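Local coordinates for protein OLD nuclease (Thermus scotoductus, PDB 6P74) that degrades linear and supercoiled double-stranded DNA from 5' to 3', nicks circular DNA, and hydrolyses ATP in a DNA-stimulated manner, at residues A[53-57]-A[58-62]; A[128-131]-A[132-136]; A[183-187]-A[188-192]; A[192-195]-A[196-200]. All coordinates share one frame; numbering follows the deposited sequence.

Contact 1 of 4, residues A[53-57]-A[58-62]; sequences RSFRI and PQDFI
Asp60 reaches back to Arg56 and closes a compact reversal of the loop between helix 34-45 and strand 70-76, built from a cis peptide bond before Pro58 and a type I beta turn from Pro58 to Phe61. Two hydrogen bonds join Arg56 and Asp60. The Arg56 backbone N donates to Asp60 OD2 over 2.8 Å, almost straight at 174°; it meets that oxygen from above the carboxylate plane, 62° out of it. In return Asp60 N donates to Arg56 O at 2.9 Å, so both backbone polar groups of Arg56 are satisfied by one residue. Gln59 N is also near Arg56 O, but its angle is too poor for a bond. Inside the turn, Phe61 N donates to Pro58 O at 2.9 Å. The second carboxylate oxygen, Asp60 OD1, is taken by a salt bridge to Arg11, which ties the loop to the turn between strands 2-10 and 13-19 of the ATPase domain. OD2 also lies 3.4 Å from Phe55 CA, whose buried ring packs on strands 70-76 and 85-97. The Gln59 stem lies against that of Arg56, CB to CB at 3.5 Å, and its chain bends at chi2 (102°), bringing OE1 to 3.5 Å from Ile57 C. This corner faces the second subunit: Pro58 and Gln59 pack on Asn30 and Gly31 of that subunit, and Gly31 belongs to its inferred ATP site. On the apolar side, Ile57 CG1 touches Phe61 CE1 at 3.8 Å, in the plane of the ring and at its edge.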
loop_
_atom_site.group_PDB
_atom_site.type_symbol
_atom_site.label_atom_id
_atom_site.label_comp_id
_atom_site.label_asym_id
_atom_site.label_seq_id
_atom_site.Cartn_x
_atom_site.Cartn_y
_atom_site.Cartn_z
ATOM N N ARG A 53 11.674 -9.932 0.971
ATOM C CA ARG A 53 10.239 -9.946 0.693
ATOM C C ARG A 53 9.489 -8.817 1.381
ATOM O O ARG A 53 8.284 -8.662 1.141
ATOM C CB ARG A 53 9.611 -11.270 1.136
ATOM C CG ARG A 53 9.901 -12.470 0.256
ATOM C CD ARG A 53 9.338 -13.745 0.884
ATOM N NE ARG A 53 9.599 -13.791 2.323
ATOM C CZ ARG A 53 9.963 -14.886 2.986
ATOM N NH1 ARG A 53 10.120 -16.035 2.341
ATOM N NH2 ARG A 53 10.182 -14.826 4.294
ATOM N N SER A 54 10.148 -8.046 2.245
ATOM C CA SER A 54 9.469 -6.957 2.932
ATOM C C SER A 54 9.447 -5.673 2.116
ATOM O O SER A 54 8.598 -4.809 2.368
ATOM C CB SER A 54 10.140 -6.689 4.283
ATOM O OG SER A 54 10.142 -7.843 5.101
ATOM N N PHE A 55 10.355 -5.524 1.158
ATOM C CA PHE A 55 10.511 -4.288 0.410
ATOM C C PHE A 55 9.937 -4.421 -0.994
ATOM O O PHE A 55 9.881 -5.514 -1.563
ATOM C CB PHE A 55 11.988 -3.891 0.318
ATOM C CG PHE A 55 12.585 -3.453 1.625
ATOM C CD1 PHE A 55 13.110 -4.382 2.513
ATOM C CD2 PHE A 55 12.637 -2.108 1.961
ATOM C CE1 PHE A 55 13.674 -3.973 3.722
ATOM C CE2 PHE A 55 13.193 -1.691 3.160
ATOM C CZ PHE A 55 13.712 -2.622 4.044
ATOM N N ARG A 56 9.507 -3.290 -1.542
ATOM C CA ARG A 56 9.242 -3.155 -2.967
ATOM C C ARG A 56 10.456 -2.482 -3.612
ATOM O O ARG A 56 10.875 -1.398 -3.181
ATOM C CB ARG A 56 7.954 -2.355 -3.207
ATOM C CG ARG A 56 6.731 -2.888 -2.450
ATOM C CD ARG A 56 5.435 -2.167 -2.836
ATOM N NE ARG A 56 4.534 -3.034 -3.608
ATOM C CZ ARG A 56 3.292 -2.708 -3.975
ATOM N NH1 ARG A 56 2.779 -1.526 -3.642
ATOM N NH2 ARG A 56 2.556 -3.570 -4.675
ATOM N N ILE A 57 11.038 -3.136 -4.608
ATOM C CA ILE A 57 12.204 -2.631 -5.329
ATOM C C ILE A 57 11.770 -2.335 -6.759
ATOM O O ILE A 57 11.416 -3.268 -7.494
ATOM C CB ILE A 57 13.374 -3.626 -5.313
ATOM C CG1 ILE A 57 13.868 -3.861 -3.890
ATOM C CG2 ILE A 57 14.514 -3.127 -6.182
ATOM C CD1 ILE A 57 12.985 -4.778 -3.091
ATOM N N PRO A 58 11.824 -1.070 -7.217
ATOM C CA PRO A 58 12.451 0.053 -6.510
ATOM C C PRO A 58 11.514 0.975 -5.725
ATOM O O PRO A 58 12.002 1.948 -5.142
ATOM C CB PRO A 58 13.104 0.835 -7.654
ATOM C CG PRO A 58 12.263 0.476 -8.910
ATOM C CD PRO A 58 11.347 -0.667 -8.552
ATOM N N GLN A 59 10.213 0.670 -5.704
ATOM C CA GLN A 59 9.192 1.526 -5.093
ATOM C C GLN A 59 9.595 2.131 -3.745
ATOM O O GLN A 59 9.212 3.261 -3.427
ATOM C CB GLN A 59 7.887 0.736 -4.918
ATOM C CG GLN A 59 7.095 0.467 -6.208
ATOM C CD GLN A 59 7.272 -0.958 -6.754
ATOM O OE1 GLN A 59 8.378 -1.510 -6.750
ATOM N NE2 GLN A 59 6.178 -1.555 -7.223
ATOM N N ASP A 60 10.354 1.398 -2.932
ATOM C CA ASP A 60 10.616 1.830 -1.565
ATOM C C ASP A 60 11.869 2.685 -1.421
ATOM O O ASP A 60 12.084 3.266 -0.353
ATOM C CB ASP A 60 10.700 0.607 -0.642
ATOM C CG ASP A 60 9.324 0.017 -0.335
ATOM O OD1 ASP A 60 8.303 0.699 -0.616
ATOM O OD2 ASP A 60 9.260 -1.124 0.184
ATOM N N PHE A 61 12.690 2.788 -2.458
ATOM C CA PHE A 61 13.852 3.663 -2.422
ATOM C C PHE A 61 13.459 5.086 -2.786
ATOM O O PHE A 61 12.560 5.306 -3.605
ATOM C CB PHE A 61 14.920 3.180 -3.402
ATOM C CG PHE A 61 15.522 1.861 -3.042
ATOM C CD1 PHE A 61 14.871 0.678 -3.358
ATOM C CD2 PHE A 61 16.749 1.799 -2.403
ATOM C CE1 PHE A 61 15.433 -0.547 -3.035
ATOM C CE2 PHE A 61 17.322 0.575 -2.077
ATOM C CZ PHE A 61 16.664 -0.600 -2.391
ATOM N N ILE A 62 14.154 6.059 -2.188
ATOM C CA ILE A 62 13.994 7.446 -2.616
ATOM C C ILE A 62 14.161 7.537 -4.125
ATOM O O ILE A 62 15.091 6.960 -4.695
ATOM C CB ILE A 62 15.014 8.367 -1.930
ATOM C CG1 ILE A 62 14.753 9.813 -2.263
ATOM C CG2 ILE A 62 16.413 8.040 -2.399
ATOM C CD1 ILE A 62 15.530 10.743 -1.367
#

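Contact 2 of 4, residues A[128-131]-A[132-136]; sequences DMRN and HARVL
His132 N is held by two carbonyls of the preceding turn, Asp128 O at 3.0 Å and, weakly, Met129 O at 3.3 Å. This is the last part of helix 127-132, just ahead of strand 135-138, an outermost strand of the mixed sheet of the ATPase domain. The alpha-type bond from His132 to Asp128 gives way to bonds spanning three residues: Ala133 N donates to Arg130 O at 3.0 Å, approaching 51° out of the carbonyl plane, and Arg134 N makes a weak bond to Asn131 O. The shift in spacing is consistent with a tighter, 3-10-like last turn as the chain heads for the strand. Crowding shows at His132 too, where CB sits 2.9 Å from Met129 O; its ring meets those of Tyr80 and Phe76. Arg134 then folds back along the helix. Its CG lies over one face of the Arg130 guanidinium, 3.8 Å above the plane and offset toward the rim. Arg130 NE is satisfied by Val44 O, which holds that guanidinium in place. Arg130 NH2 and Arg134 NE, 4.1 Å apart and not hydrogen-bonded, would be somewhat unfavourable as like charges, though the acidic Asp47 beside Arg134 may offset this. Asn131 and Arg134 run side by side, pointing the same way. The Asn131 chain turns its CG anti to the carbonyl carbon (chi1 -65°), which sets the amide alongside Arg134. There OD1 accepts a weak bond from Arg134 NH1 at 3.3 Å and lies 3.1 Å from Arg134 CD.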
loop_
_atom_site.group_PDB
_atom_site.type_symbol
_atom_site.label_atom_id
_atom_site.label_comp_id
_atom_site.label_asym_id
_atom_site.label_seq_id
_atom_site.Cartn_x
_atom_site.Cartn_y
_atom_site.Cartn_z
ATOM N N ASP A 128 13.914 -14.338 19.643
ATOM C CA ASP A 128 13.614 -13.783 20.959
ATOM C C ASP A 128 14.008 -12.318 21.029
ATOM O O ASP A 128 13.307 -11.505 21.640
ATOM C CB ASP A 128 14.342 -14.576 22.045
ATOM C CG ASP A 128 14.104 -16.074 21.936
ATOM O OD1 ASP A 128 13.023 -16.549 22.359
ATOM O OD2 ASP A 128 14.999 -16.771 21.407
ATOM N N MET A 129 15.132 -11.969 20.403
ATOM C CA MET A 129 15.630 -10.609 20.460
ATOM C C MET A 129 14.689 -9.657 19.737
ATOM O O MET A 129 14.345 -8.598 20.264
ATOM C CB MET A 129 17.031 -10.540 19.862
ATOM C CG MET A 129 17.666 -9.138 19.950
ATOM S SD MET A 129 19.370 -9.124 19.336
ATOM C CE MET A 129 20.202 -9.831 20.728
ATOM N N ARG A 130 14.248 -10.020 18.534
ATOM C CA ARG A 130 13.352 -9.132 17.809
ATOM C C ARG A 130 11.969 -9.084 18.454
ATOM O O ARG A 130 11.372 -8.007 18.549
ATOM C CB ARG A 130 13.246 -9.546 16.344
ATOM C CG ARG A 130 12.727 -8.414 15.449
ATOM C CD ARG A 130 12.438 -8.927 14.058
ATOM N NE ARG A 130 11.054 -8.659 13.690
ATOM C CZ ARG A 130 10.054 -9.500 13.907
ATOM N NH1 ARG A 130 10.287 -10.672 14.481
ATOM N NH2 ARG A 130 8.828 -9.174 13.548
ATOM N N ASN A 131 11.441 -10.234 18.902
ATOM C CA ASN A 131 10.133 -10.222 19.550
ATOM C C ASN A 131 10.145 -9.403 20.830
ATOM O O ASN A 131 9.091 -8.912 21.257
ATOM C CB ASN A 131 9.663 -11.635 19.851
ATOM C CG ASN A 131 9.416 -12.452 18.592
ATOM O OD1 ASN A 131 9.390 -11.918 17.479
ATOM N ND2 ASN A 131 9.244 -13.767 18.765
ATOM N N HIS A 132 11.313 -9.247 21.449
ATOM C CA HIS A 132 11.469 -8.328 22.568
ATOM C C HIS A 132 10.737 -7.018 22.309
ATOM O O HIS A 132 9.990 -6.531 23.164
ATOM C CB HIS A 132 12.961 -8.068 22.801
ATOM C CG HIS A 132 13.256 -7.020 23.824
ATOM N ND1 HIS A 132 12.850 -7.124 25.137
ATOM C CD2 HIS A 132 13.943 -5.854 23.734
ATOM C CE1 HIS A 132 13.262 -6.060 25.809
ATOM N NE2 HIS A 132 13.940 -5.278 24.983
ATOM N N ALA A 133 10.943 -6.439 21.125
ATOM C CA ALA A 133 10.526 -5.075 20.829
ATOM C C ALA A 133 9.370 -4.990 19.835
ATOM O O ALA A 133 9.097 -3.899 19.322
ATOM C CB ALA A 133 11.717 -4.270 20.305
ATOM N N ARG A 134 8.682 -6.097 19.562
ATOM C CA ARG A 134 7.631 -6.083 18.552
ATOM C C ARG A 134 6.467 -5.184 18.954
ATOM O O ARG A 134 6.111 -5.058 20.131
ATOM C CB ARG A 134 7.117 -7.493 18.282
ATOM C CG ARG A 134 7.792 -8.120 17.087
ATOM C CD ARG A 134 7.469 -9.599 16.991
ATOM N NE ARG A 134 6.110 -9.826 16.512
ATOM C CZ ARG A 134 5.513 -11.014 16.485
ATOM N NH1 ARG A 134 6.156 -12.095 16.925
ATOM N NH2 ARG A 134 4.274 -11.126 16.025
ATOM N N VAL A 135 5.854 -4.572 17.951
ATOM C CA VAL A 135 4.808 -3.584 18.158
ATOM C C VAL A 135 3.513 -4.133 17.604
ATOM O O VAL A 135 3.501 -4.858 16.604
ATOM C CB VAL A 135 5.147 -2.245 17.482
ATOM C CG1 VAL A 135 6.462 -1.723 17.995
ATOM C CG2 VAL A 135 5.194 -2.429 15.979
ATOM N N LEU A 136 2.417 -3.790 18.265
ATOM C CA LEU A 136 1.102 -3.964 17.669
ATOM C C LEU A 136 0.862 -2.826 16.687
ATOM O O LEU A 136 1.010 -1.649 17.039
ATOM C CB LEU A 136 0.020 -3.976 18.744
ATOM C CG LEU A 136 -0.282 -5.345 19.336
ATOM C CD1 LEU A 136 -1.367 -5.222 20.380
ATOM C CD2 LEU A 136 -0.706 -6.302 18.223
#

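Contact 3 of 4, residues A[183-187]-A[188-192]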
loop_
_atom_site.group_PDB
_atom_site.type_symbol
_atom_site.label_atom_id
_atom_site.label_comp_id
_atom_site.label_asym_id
_atom_site.label_seq_id
_atom_site.Cartn_x
_atom_site.Cartn_y
_atom_site.Cartn_z
ATOM N N LEU A 183 -21.673 -31.532 11.318
ATOM C CA LEU A 183 -22.936 -31.061 10.750
ATOM C C LEU A 183 -22.715 -30.341 9.428
ATOM O O LEU A 183 -23.619 -30.302 8.582
ATOM C CB LEU A 183 -23.657 -30.133 11.731
ATOM C CG LEU A 183 -24.612 -30.750 12.742
ATOM C CD1 LEU A 183 -23.964 -31.912 13.460
ATOM C CD2 LEU A 183 -25.021 -29.676 13.723
ATOM N N LEU A 184 -21.526 -29.758 9.241
ATOM C CA LEU A 184 -21.204 -29.060 8.003
ATOM C C LEU A 184 -20.706 -30.004 6.920
ATOM O O LEU A 184 -20.926 -29.747 5.729
ATOM C CB LEU A 184 -20.144 -27.992 8.263
ATOM C CG LEU A 184 -20.541 -26.937 9.284
ATOM C CD1 LEU A 184 -19.532 -25.794 9.257
ATOM C CD2 LEU A 184 -21.966 -26.452 9.013
ATOM N N ARG A 185 -20.041 -31.091 7.305
ATOM C CA ARG A 185 -19.304 -31.905 6.346
ATOM C C ARG A 185 -20.471 -32.708 5.766
ATOM O O ARG A 185 -20.839 -33.785 6.233
ATOM C CB ARG A 185 -18.160 -32.620 7.046
ATOM C CG ARG A 185 -16.967 -31.662 7.199
ATOM C CD ARG A 185 -15.673 -32.380 7.501
ATOM N NE ARG A 185 -15.667 -32.801 8.894
ATOM C CZ ARG A 185 -14.893 -32.263 9.827
ATOM N NH1 ARG A 185 -14.038 -31.298 9.497
ATOM N NH2 ARG A 185 -14.970 -32.704 11.079
ATOM N N THR A 186 -21.030 -32.144 4.696
ATOM C CA THR A 186 -21.851 -32.849 3.716
ATOM C C THR A 186 -20.938 -33.672 2.812
ATOM O O THR A 186 -19.725 -33.439 2.764
ATOM C CB THR A 186 -22.538 -31.746 2.899
ATOM O OG1 THR A 186 -21.540 -30.923 2.285
ATOM C CG2 THR A 186 -23.453 -30.883 3.757
ATOM N N GLU A 187 -21.512 -34.629 2.080
ATOM C CA GLU A 187 -20.732 -35.369 1.093
ATOM C C GLU A 187 -20.074 -34.435 0.072
ATOM O O GLU A 187 -18.918 -34.644 -0.311
ATOM C CB GLU A 187 -21.618 -36.390 0.387
ATOM C CG GLU A 187 -20.872 -37.259 -0.610
ATOM C CD GLU A 187 -21.767 -38.313 -1.275
ATOM O OE1 GLU A 187 -22.989 -38.327 -0.971
ATOM O OE2 GLU A 187 -21.243 -39.121 -2.096
ATOM N N GLN A 188 -20.795 -33.405 -0.393
ATOM C CA GLN A 188 -20.202 -32.488 -1.365
ATOM C C GLN A 188 -19.075 -31.678 -0.735
ATOM O O GLN A 188 -18.056 -31.413 -1.383
ATOM C CB GLN A 188 -21.258 -31.546 -1.960
ATOM C CG GLN A 188 -20.755 -30.800 -3.227
ATOM C CD GLN A 188 -21.534 -29.519 -3.564
ATOM O OE1 GLN A 188 -22.464 -29.124 -2.851
ATOM N NE2 GLN A 188 -21.140 -28.866 -4.661
ATOM N N VAL A 189 -19.240 -31.282 0.530
ATOM C CA VAL A 189 -18.188 -30.548 1.222
ATOM C C VAL A 189 -16.916 -31.382 1.297
ATOM O O VAL A 189 -15.808 -30.881 1.054
ATOM C CB VAL A 189 -18.666 -30.114 2.619
ATOM C CG1 VAL A 189 -17.492 -29.620 3.448
ATOM C CG2 VAL A 189 -19.726 -29.024 2.508
ATOM N N LYS A 190 -17.055 -32.674 1.615
ATOM C CA LYS A 190 -15.888 -33.533 1.760
ATOM C C LYS A 190 -15.178 -33.742 0.426
ATOM O O LYS A 190 -13.943 -33.801 0.390
ATOM C CB LYS A 190 -16.296 -34.859 2.397
ATOM C CG LYS A 190 -16.812 -34.678 3.827
ATOM C CD LYS A 190 -17.616 -35.879 4.307
ATOM C CE LYS A 190 -16.756 -36.890 5.047
ATOM N NZ LYS A 190 -17.591 -38.003 5.594
ATOM N N GLN A 191 -15.930 -33.837 -0.683
ATOM C CA GLN A 191 -15.290 -33.957 -1.994
ATOM C C GLN A 191 -14.604 -32.656 -2.407
ATOM O O GLN A 191 -13.542 -32.695 -3.035
ATOM C CB GLN A 191 -16.298 -34.396 -3.061
ATOM C CG GLN A 191 -16.551 -35.904 -3.093
ATOM C CD GLN A 191 -17.575 -36.319 -4.139
ATOM O OE1 GLN A 191 -17.545 -35.844 -5.274
ATOM N NE2 GLN A 191 -18.490 -37.209 -3.759
ATOM N N ILE A 192 -15.173 -31.502 -2.049
ATOM C CA ILE A 192 -14.490 -30.246 -2.303
ATOM C C ILE A 192 -13.221 -30.157 -1.474
ATOM O O ILE A 192 -12.166 -29.750 -1.969
ATOM C CB ILE A 192 -15.427 -29.066 -2.024
ATOM C CG1 ILE A 192 -16.603 -29.106 -2.989
ATOM C CG2 ILE A 192 -14.657 -27.751 -2.123
ATOM C CD1 ILE A 192 -17.589 -27.980 -2.790
#
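Leu184 O lies 4.1 Å from Val189 CG1, across the short link between helices 170-184 and 187-205 of the dimerization domain. The Leu184 side chain itself leads off to pack on Phe173 of the second subunit. Arg185 comes next, and its CA and the start of its side chain make the contact: CB lies 4.1 Å from Lys190 CG, and CA lies 4.1 Å from Val189 CG1. Its guanidinium turns away to salt bridges from NH2 to Glu178 and Asp182, and Arg185 NE lies 6.5 Å from Lys190 NZ. Thr186 follows at the N-cap of helix 187-205. With OG1 placed between the backbone N and the carbonyl carbon (chi1 59°), it faces the first turn and accepts from Val189 N at 2.9 Å; OG1 crowds Val189 CG2 in the model, so the place of OG1 is less sure. Thr186 O takes Lys190 N at 3.0 Å, and Lys190 CG approaches the same oxygen. Glu187 closes the walk. Its O accepts from Gln191 N at 3.1 Å, while its extended side chain runs beside that of Gln191, carboxylate and amide planes 68° apart, OE2 and NE2 at 3.7 Å. The chemistry is that of a helix start: the carbonyls of Thr186 and Glu187 take the first regular bonds, the Thr186 hydroxyl probably caps Val189 N, and the acidic Glu187 in the first turn would probably interact favourably with the helix dipole.

Contact 4 of 4, residues A[192-195]-A[196-200]; sequences IEKT and IAETA
Ile192 and Ile196 stand one turn apart on helix 187-205, with CG2 of the first 4.2 Å from CD1 of the second. This is the buried side. Ile196 CG1 also lies against the backbone, 3.2 Å from Ile192 O, because chi1 (-60°) sets CG1 anti to its own carbonyl carbon and beside its N, back toward the preceding turn. Both isoleucines pack against the second subunit, on Leu159 and Gly258 of that chain, while Ile196 also touches Phe219 of strand 217-220. Thr199 is buried as well, and its polar atom is paid for within the helix: OG1 donates to Thr195 O at 2.9 Å, and Thr199 N reaches the same oxygen at 3.0 Å from the opposite face of its plane. One carbonyl thus serves two donors, and the hydroxyl is fixed in rotation, with OG1 beside its own backbone N (chi1 -65°). Thr195 repeats the pattern one turn earlier, OG1 to Gln191 O. The exposed side is looser. Lys194 and Glu198 touch through their stems, CG to CG at 3.9 Å, but Lys194 runs out fully extended and Glu198 bends away, leaving Lys194 NZ and Glu198 OE1 6.4 Å apart, too far for a salt bridge. Beneath both faces run regular backbone bonds such as Ala197 N to Glu193 O at 2.9 Å. The whole is an amphipathic alpha helix of the dimerization domain, its buried side shared between the partner subunit and strand 217-220, where Ala197 and Ala200 rest on Ile217.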
loop_
_atom_site.group_PDB
_atom_site.type_symbol
_atom_site.label_atom_id
_atom_site.label_comp_id
_atom_site.label_asym_id
_atom_site.label_seq_id
_atom_site.Cartn_x
_atom_site.Cartn_y
_atom_site.Cartn_z
ATOM N N ILE A 192 -15.173 -31.502 -2.049
ATOM C CA ILE A 192 -14.490 -30.246 -2.303
ATOM C C ILE A 192 -13.221 -30.157 -1.474
ATOM O O ILE A 192 -12.166 -29.750 -1.969
ATOM C CB ILE A 192 -15.427 -29.066 -2.024
ATOM C CG1 ILE A 192 -16.603 -29.106 -2.989
ATOM C CG2 ILE A 192 -14.657 -27.751 -2.123
ATOM C CD1 ILE A 192 -17.589 -27.980 -2.790
ATOM N N GLU A 193 -13.297 -30.554 -0.208
ATOM C CA GLU A 193 -12.134 -30.518 0.667
ATOM C C GLU A 193 -11.045 -31.478 0.184
ATOM O O GLU A 193 -9.858 -31.140 0.209
ATOM C CB GLU A 193 -12.590 -30.844 2.093
ATOM C CG GLU A 193 -11.520 -30.945 3.174
ATOM C CD GLU A 193 -12.115 -31.366 4.527
ATOM O OE1 GLU A 193 -12.418 -30.477 5.358
ATOM O OE2 GLU A 193 -12.301 -32.586 4.749
ATOM N N LYS A 194 -11.429 -32.672 -0.278
ATOM C CA LYS A 194 -10.445 -33.628 -0.775
ATOM C C LYS A 194 -9.790 -33.129 -2.060
ATOM O O LYS A 194 -8.584 -33.310 -2.261
ATOM C CB LYS A 194 -11.107 -34.996 -0.978
ATOM C CG LYS A 194 -10.225 -36.099 -1.582
ATOM C CD LYS A 194 -11.046 -37.414 -1.709
ATOM C CE LYS A 194 -10.230 -38.593 -2.251
ATOM N NZ LYS A 194 -11.045 -39.855 -2.432
ATOM N N THR A 195 -10.554 -32.481 -2.935
ATOM C CA THR A 195 -9.949 -31.918 -4.127
ATOM C C THR A 195 -8.906 -30.874 -3.754
ATOM O O THR A 195 -7.775 -30.916 -4.242
ATOM C CB THR A 195 -11.025 -31.329 -5.031
ATOM O OG1 THR A 195 -11.804 -32.400 -5.577
ATOM C CG2 THR A 195 -10.392 -30.470 -6.164
ATOM N N ILE A 196 -9.261 -29.950 -2.858
ATOM C CA ILE A 196 -8.309 -28.932 -2.413
ATOM C C ILE A 196 -7.059 -29.584 -1.822
ATOM O O ILE A 196 -5.930 -29.328 -2.262
ATOM C CB ILE A 196 -8.973 -27.976 -1.407
ATOM C CG1 ILE A 196 -10.168 -27.275 -2.048
ATOM C CG2 ILE A 196 -7.955 -26.953 -0.874
ATOM C CD1 ILE A 196 -10.875 -26.274 -1.125
ATOM N N ALA A 197 -7.245 -30.444 -0.820
ATOM C CA ALA A 197 -6.111 -30.976 -0.072
ATOM C C ALA A 197 -5.223 -31.854 -0.942
ATOM O O ALA A 197 -3.994 -31.797 -0.838
ATOM C CB ALA A 197 -6.609 -31.767 1.144
ATOM N N GLU A 198 -5.822 -32.693 -1.784
ATOM C CA GLU A 198 -5.009 -33.544 -2.639
ATOM C C GLU A 198 -4.232 -32.708 -3.643
ATOM O O GLU A 198 -3.060 -32.985 -3.912
ATOM C CB GLU A 198 -5.873 -34.585 -3.358
ATOM C CG GLU A 198 -6.449 -35.689 -2.467
ATOM C CD GLU A 198 -5.377 -36.539 -1.783
ATOM O OE1 GLU A 198 -5.068 -37.645 -2.283
ATOM O OE2 GLU A 198 -4.847 -36.098 -0.738
ATOM N N THR A 199 -4.868 -31.680 -4.203
ATOM C CA THR A 199 -4.180 -30.849 -5.180
ATOM C C THR A 199 -3.038 -30.086 -4.527
ATOM O O THR A 199 -1.898 -30.118 -5.012
ATOM C CB THR A 199 -5.171 -29.895 -5.846
ATOM O OG1 THR A 199 -6.117 -30.654 -6.605
ATOM C CG2 THR A 199 -4.472 -28.916 -6.763
ATOM N N ALA A 200 -3.320 -29.412 -3.406
ATOM C CA ALA A 200 -2.260 -28.733 -2.671
ATOM C C ALA A 200 -1.096 -29.669 -2.353
ATOM O O ALA A 200 0.072 -29.271 -2.448
ATOM C CB ALA A 200 -2.820 -28.123 -1.387
#

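Contacts 3 and 4 belong to one element: the first starts helix 187-205, the second continues it through the shared Ile192, with centres about 12 Å apart. Contact 3 pairs a hydroxyl cap with the first regular bonds, which contact 4 carries on. Contacts 1 and 2 lie instead in the ATPase domain, where a carboxylate-pinned loop contrasts with an arginine stem laid over another arginine's guanidinium. Contact 1 has no fully exposed touching residue, whereas contacts 2, 3 and 4 each include exposed ones. Contacts 1, 3 and 4 touch the second subunit, the first near its inferred ATP site and the others through the dimerization domain; contact 2 meets only its own chain within the dimer.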